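Local coordinates for AlgX/AlgJ SGNH hydrolase-like domain-containing protein (Eubacterium siraeum, PDB 4NZK) that is of unknown function but, as a DHHW-family member of the SGNH hydrolase clan, is probably akin to ester-cleaving or acyl-transferring enzymes, at residues 260-273 and 286-298. Sequence-based numbering, arbitrary orientation. Where two conformers were deposited one is given.
Sequences YSTFMGGDQKIVKI and FKDSYGNAEVPFF. With EDO (1,2-ethanediol), chain B; EDO (1,2-ethanediol), chain C.
Tyr260 meets segment 286-298 with the edge of its ring: the carbonyl O of Ser289 lies near the ring plane, and Tyr260 OH donates to it at 2.7 Å, while Ala293 N returns a weak bond to the same hydroxyl. With CG anti to the backbone N (chi1 -164°), the ring reaches across to that backbone, and His164 stacks on it. Phe263 instead offers a face, over which Ala293 CA sits 4.2 Å from the ring centroid in a CH-pi contact; the small alanine permits this close approach, and Pro296 CG packs obliquely against Phe263 CD1. Ile273 CD1 touches Val295 CG1 at 3.6 Å.

Beside this apolar patch lies a polar cluster. Asn292 ND2 gives Asp267 OD1 a bond of 2.7 Å, nearly straight at 164° and in the amide plane, with the carboxylate turned 65° from the amide. The other amide hydrogen goes to a water that also donates to the carbonyls of Tyr260 and Phe263. Lys287 NZ grips Asn292 OD1 at 2.7 Å, forms salt bridges with Asp267 OD1 and Asp309, and donates to both hydroxyls of an ethanediol, probably from the crystallisation liquor; Arg311 pairs with Asp267 OD2. A leucine at Asn292 would probably cost Asp267 OD1 and the water their amide donor and Lys287 NZ the amide oxygen, leaving Asp267 OD1 to Lys287 alone.

Asp288 OD1 makes an Asx turn with Tyr290 N. Residues 289-296, which follow strand 282-287 of the central, largely parallel sheet, pack on the loop that runs into strand 270-275. Ser289 OG bonds His164 NE2, so Ser289 and Tyr260 both meet a histidine of the DHHW signature, an arrangement consistent with a site of the SGNH hydrolase type, though no catalytic role is established.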
loop_
_atom_site.group_PDB
_atom_site.type_symbol
_atom_site.label_atom_id
_atom_site.label_comp_id
_atom_site.label_asym_id
_atom_site.label_seq_id
_atom_site.Cartn_x
_atom_site.Cartn_y
_atom_site.Cartn_z
ATOM N N TYR A 260 -1.752 -10.341 -6.779
ATOM C CA TYR A 260 -1.875 -9.149 -5.915
ATOM C C TYR A 260 -3.327 -8.744 -5.689
ATOM O O TYR A 260 -3.668 -8.173 -4.651
ATOM C CB TYR A 260 -1.038 -7.965 -6.424
ATOM C CG TYR A 260 -0.849 -6.888 -5.376
ATOM C CD1 TYR A 260 0.101 -7.038 -4.383
ATOM C CD2 TYR A 260 -1.670 -5.736 -5.338
ATOM C CE1 TYR A 260 0.279 -6.066 -3.394
ATOM C CE2 TYR A 260 -1.499 -4.763 -4.356
ATOM C CZ TYR A 260 -0.514 -4.947 -3.381
ATOM O OH TYR A 260 -0.330 -3.988 -2.411
ATOM N N SER A 261 -4.195 -9.105 -6.642
ATOM C CA SER A 261 -5.616 -8.820 -6.530
ATOM C C SER A 261 -6.327 -9.785 -5.573
ATOM O O SER A 261 -7.513 -9.698 -5.372
ATOM C CB SER A 261 -6.286 -8.801 -7.910
ATOM O OG SER A 261 -5.823 -7.686 -8.622
ATOM N N THR A 262 -5.593 -10.735 -5.006
ATOM C CA THR A 262 -6.128 -11.535 -3.898
ATOM C C THR A 262 -6.739 -10.618 -2.810
ATOM O O THR A 262 -7.728 -10.963 -2.177
ATOM C CB THR A 262 -5.021 -12.405 -3.284
ATOM O OG1 THR A 262 -4.509 -13.285 -4.290
ATOM C CG2 THR A 262 -5.524 -13.191 -2.102
ATOM N N PHE A 263 -6.126 -9.464 -2.579
ATOM C CA PHE A 263 -6.627 -8.525 -1.566
ATOM C C PHE A 263 -7.798 -7.684 -2.126
ATOM O O PHE A 263 -7.599 -6.734 -2.878
ATOM C CB PHE A 263 -5.493 -7.639 -1.065
ATOM C CG PHE A 263 -4.275 -8.438 -0.670
ATOM C CD1 PHE A 263 -4.376 -9.454 0.263
ATOM C CD2 PHE A 263 -3.059 -8.221 -1.288
ATOM C CE1 PHE A 263 -3.262 -10.231 0.570
ATOM C CE2 PHE A 263 -1.953 -8.960 -0.991
ATOM C CZ PHE A 263 -2.044 -9.972 -0.049
HETATM N N MSE A 264 -8.995 -8.107 -1.761
HETATM C CA MSE A 264 -10.270 -7.460 -2.065
HETATM C C MSE A 264 -10.640 -7.355 -3.525
HETATM O O MSE A 264 -11.616 -6.670 -3.875
HETATM C CB MSE A 264 -10.312 -6.094 -1.416
HETATM C CG MSE A 264 -10.090 -6.267 0.083
HETATM SE SE MSE A 264 -9.734 -4.546 0.941
HETATM C CE MSE A 264 -7.880 -4.300 0.342
ATOM N N GLY A 265 -9.907 -8.077 -4.390
ATOM C CA GLY A 265 -10.250 -8.197 -5.801
ATOM C C GLY A 265 -9.947 -7.049 -6.739
ATOM O O GLY A 265 -10.093 -7.179 -7.943
ATOM N N GLY A 266 -9.455 -5.948 -6.218
ATOM C CA GLY A 266 -9.312 -4.747 -7.042
ATOM C C GLY A 266 -9.526 -3.510 -6.218
ATOM O O GLY A 266 -9.716 -3.597 -4.971
ATOM N N ASP A 267 -9.527 -2.359 -6.900
ATOM C CA ASP A 267 -9.530 -1.076 -6.203
ATOM C C ASP A 267 -10.784 -0.231 -6.272
ATOM O O ASP A 267 -10.942 0.671 -5.438
ATOM C CB ASP A 267 -8.369 -0.211 -6.704
ATOM C CG ASP A 267 -7.007 -0.859 -6.518
ATOM O OD1 ASP A 267 -6.731 -1.402 -5.433
ATOM O OD2 ASP A 267 -6.181 -0.777 -7.469
ATOM N N GLN A 268 -11.643 -0.440 -7.286
ATOM C CA GLN A 268 -12.787 0.459 -7.502
ATOM C C GLN A 268 -14.009 0.075 -6.665
ATOM O O GLN A 268 -15.030 -0.378 -7.163
ATOM C CB GLN A 268 -13.153 0.557 -8.990
ATOM C CG GLN A 268 -11.970 0.863 -9.875
ATOM C CD GLN A 268 -12.375 1.216 -11.297
ATOM O OE1 GLN A 268 -13.495 1.665 -11.557
ATOM N NE2 GLN A 268 -11.444 1.025 -12.226
ATOM N N LYS A 269 -13.864 0.275 -5.363
ATOM C CA LYS A 269 -14.860 -0.106 -4.391
ATOM C C LYS A 269 -14.454 0.495 -3.050
ATOM O O LYS A 269 -13.373 1.067 -2.931
ATOM C CB LYS A 269 -14.883 -1.630 -4.269
ATOM C CG LYS A 269 -13.577 -2.217 -3.801
ATOM C CD LYS A 269 -13.460 -3.700 -4.047
ATOM C CE LYS A 269 -13.174 -4.010 -5.503
ATOM N NZ LYS A 269 -13.136 -5.460 -5.774
ATOM N N ILE A 270 -15.350 0.374 -2.088
ATOM C CA ILE A 270 -15.063 0.653 -0.692
ATOM C C ILE A 270 -15.393 -0.613 0.063
ATOM O O ILE A 270 -16.423 -1.251 -0.190
ATOM C CB ILE A 270 -15.902 1.796 -0.122
ATOM C CG1 ILE A 270 -15.551 3.099 -0.835
ATOM C CG2 ILE A 270 -15.721 1.921 1.396
ATOM C CD1 ILE A 270 -16.453 4.261 -0.500
ATOM N N VAL A 271 -14.505 -0.994 0.974
ATOM C CA VAL A 271 -14.711 -2.213 1.755
ATOM C C VAL A 271 -14.785 -1.855 3.237
ATOM O O VAL A 271 -13.937 -1.131 3.728
ATOM C CB VAL A 271 -13.576 -3.243 1.524
ATOM C CG1 VAL A 271 -13.840 -4.507 2.316
ATOM C CG2 VAL A 271 -13.410 -3.536 0.037
ATOM N N LYS A 272 -15.823 -2.338 3.907
ATOM C CA LYS A 272 -15.963 -2.174 5.339
ATOM C C LYS A 272 -15.672 -3.521 5.985
ATOM O O LYS A 272 -16.217 -4.540 5.581
ATOM C CB LYS A 272 -17.364 -1.710 5.725
ATOM C CG LYS A 272 -17.574 -1.620 7.235
ATOM C CD LYS A 272 -18.974 -1.118 7.558
ATOM C CE LYS A 272 -19.185 -1.076 9.067
ATOM N NZ LYS A 272 -20.473 -0.416 9.441
ATOM N N ILE A 273 -14.826 -3.490 7.010
ATOM C CA ILE A 273 -14.433 -4.717 7.729
ATOM C C ILE A 273 -14.785 -4.522 9.196
ATOM O O ILE A 273 -14.424 -3.502 9.795
ATOM C CB ILE A 273 -12.924 -5.005 7.590
ATOM C CG1 ILE A 273 -12.522 -5.122 6.136
ATOM C CG2 ILE A 273 -12.519 -6.282 8.312
ATOM C CD1 ILE A 273 -11.062 -4.970 5.893
ATOM N N PHE A 286 -6.959 5.493 3.337
ATOM C CA PHE A 286 -6.993 6.108 2.033
ATOM C C PHE A 286 -5.683 5.770 1.378
ATOM O O PHE A 286 -4.624 6.165 1.831
ATOM C CB PHE A 286 -7.169 7.609 2.136
ATOM C CG PHE A 286 -8.540 8.011 2.602
ATOM C CD1 PHE A 286 -9.655 7.757 1.824
ATOM C CD2 PHE A 286 -8.696 8.672 3.814
ATOM C CE1 PHE A 286 -10.906 8.137 2.263
ATOM C CE2 PHE A 286 -9.955 9.027 4.256
ATOM C CZ PHE A 286 -11.043 8.754 3.468
ATOM N N LYS A 287 -5.759 4.996 0.308
ATOM C CA LYS A 287 -4.561 4.382 -0.236
ATOM C C LYS A 287 -4.476 4.393 -1.750
ATOM O O LYS A 287 -5.429 4.731 -2.443
ATOM C CB LYS A 287 -4.489 2.923 0.295
ATOM C CG LYS A 287 -5.752 2.057 0.141
ATOM C CD LYS A 287 -5.970 1.594 -1.268
ATOM C CE LYS A 287 -7.176 0.692 -1.426
ATOM N NZ LYS A 287 -7.217 0.202 -2.832
ATOM N N ASP A 288 -3.286 4.064 -2.230
ATOM C CA ASP A 288 -3.086 3.595 -3.593
ATOM C C ASP A 288 -2.920 2.061 -3.491
ATOM O O ASP A 288 -3.107 1.471 -2.417
ATOM C CB ASP A 288 -1.894 4.271 -4.262
ATOM C CG ASP A 288 -0.529 3.726 -3.783
ATOM O OD1 ASP A 288 -0.482 2.872 -2.843
ATOM O OD2 ASP A 288 0.540 4.150 -4.353
ATOM N N SER A 289 -2.569 1.387 -4.573
ATOM C CA SER A 289 -2.590 -0.053 -4.521
ATOM C C SER A 289 -1.587 -0.704 -3.558
ATOM O O SER A 289 -1.805 -1.855 -3.143
ATOM C CB SER A 289 -2.480 -0.669 -5.914
ATOM O OG SER A 289 -1.274 -0.318 -6.545
ATOM N N TYR A 290 -0.540 0.022 -3.127
ATOM C CA TYR A 290 0.366 -0.544 -2.108
ATOM C C TYR A 290 -0.409 -0.834 -0.827
ATOM O O TYR A 290 -0.134 -1.801 -0.102
ATOM C CB TYR A 290 1.522 0.427 -1.792
ATOM C CG TYR A 290 2.798 0.068 -2.462
ATOM C CD1 TYR A 290 2.914 0.048 -3.835
ATOM C CD2 TYR A 290 3.910 -0.282 -1.716
ATOM C CE1 TYR A 290 4.099 -0.330 -4.444
ATOM C CE2 TYR A 290 5.086 -0.668 -2.320
ATOM C CZ TYR A 290 5.173 -0.700 -3.676
ATOM O OH TYR A 290 6.351 -1.099 -4.244
ATOM N N GLY A 291 -1.367 0.026 -0.516
ATOM C CA GLY A 291 -2.137 -0.158 0.690
ATOM C C GLY A 291 -2.944 -1.418 0.789
ATOM O O GLY A 291 -3.229 -1.896 1.891
ATOM N N ASN A 292 -3.279 -2.000 -0.361
ATOM C CA ASN A 292 -4.122 -3.190 -0.383
ATOM C C ASN A 292 -3.539 -4.285 0.488
ATOM O O ASN A 292 -4.272 -4.964 1.229
ATOM C CB ASN A 292 -4.265 -3.699 -1.809
ATOM C CG ASN A 292 -4.972 -2.702 -2.751
ATOM O OD1 ASN A 292 -5.185 -1.538 -2.434
ATOM N ND2 ASN A 292 -5.286 -3.171 -3.955
ATOM N N ALA A 293 -2.221 -4.472 0.385
ATOM C CA ALA A 293 -1.554 -5.566 1.105
ATOM C C ALA A 293 -1.369 -5.317 2.585
ATOM O O ALA A 293 -1.020 -6.233 3.328
ATOM C CB ALA A 293 -0.215 -5.908 0.460
ATOM N N GLU A 294 -1.574 -4.077 3.017
ATOM C CA GLU A 294 -1.497 -3.760 4.452
ATOM C C GLU A 294 -2.739 -4.229 5.189
ATOM O O GLU A 294 -2.676 -4.550 6.352
ATOM C CB GLU A 294 -1.352 -2.252 4.695
ATOM C CG GLU A 294 -0.091 -1.644 4.092
ATOM C CD GLU A 294 0.013 -0.122 4.252
ATOM O OE1 GLU A 294 -0.509 0.414 5.244
ATOM O OE2 GLU A 294 0.656 0.544 3.373
ATOM N N VAL A 295 -3.872 -4.269 4.494
ATOM C CA VAL A 295 -5.176 -4.474 5.153
ATOM C C VAL A 295 -5.272 -5.730 5.999
ATOM O O VAL A 295 -5.752 -5.646 7.146
ATOM C CB VAL A 295 -6.343 -4.351 4.143
ATOM C CG1 VAL A 295 -7.674 -4.677 4.794
ATOM C CG2 VAL A 295 -6.385 -2.934 3.570
ATOM N N PRO A 296 -4.777 -6.884 5.492
ATOM C CA PRO A 296 -4.860 -8.090 6.322
ATOM C C PRO A 296 -4.200 -7.942 7.702
ATOM O O PRO A 296 -4.587 -8.612 8.659
ATOM C CB PRO A 296 -4.117 -9.137 5.467
ATOM C CG PRO A 296 -4.415 -8.702 4.051
ATOM C CD PRO A 296 -4.269 -7.196 4.142
ATOM N N PHE A 297 -3.202 -7.074 7.788
ATOM C CA PHE A 297 -2.416 -6.887 9.024
ATOM C C PHE A 297 -3.031 -5.906 9.984
ATOM O O PHE A 297 -2.447 -5.653 11.029
ATOM C CB PHE A 297 -0.990 -6.473 8.659
ATOM C CG PHE A 297 -0.353 -7.400 7.664
ATOM C CD1 PHE A 297 -0.197 -8.751 7.968
ATOM C CD2 PHE A 297 0.055 -6.951 6.421
ATOM C CE1 PHE A 297 0.368 -9.640 7.060
ATOM C CE2 PHE A 297 0.602 -7.829 5.512
ATOM C CZ PHE A 297 0.766 -9.170 5.822
ATOM N N PHE A 298 -4.199 -5.354 9.645
ATOM C CA PHE A 298 -4.914 -4.465 10.564
ATOM C C PHE A 298 -6.091 -5.121 11.274
ATOM O O PHE A 298 -6.595 -4.591 12.273
ATOM C CB PHE A 298 -5.433 -3.223 9.837
ATOM C CG PHE A 298 -4.362 -2.389 9.203
ATOM C CD1 PHE A 298 -3.136 -2.230 9.793
ATOM C CD2 PHE A 298 -4.608 -1.740 8.006
ATOM C CE1 PHE A 298 -2.175 -1.411 9.216
ATOM C CE2 PHE A 298 -3.649 -0.943 7.420
ATOM C CZ PHE A 298 -2.444 -0.784 8.021
HETATM C C1 EDO B . -10.317 -1.941 -2.036
HETATM O O1 EDO B . -8.974 -2.106 -2.462
HETATM C C2 EDO B . -10.700 -0.465 -1.812
HETATM O O2 EDO B . -10.142 0.361 -2.826
HETATM C C1 EDO C . -14.351 -9.104 -4.874
HETATM O O1 EDO C . -13.771 -8.793 -6.151
HETATM C C2 EDO C . -15.605 -8.280 -4.617
HETATM O O2 EDO C . -15.521 -6.958 -5.164
HETATM O O HOH W 1 -5.310 -6.013 -4.366
#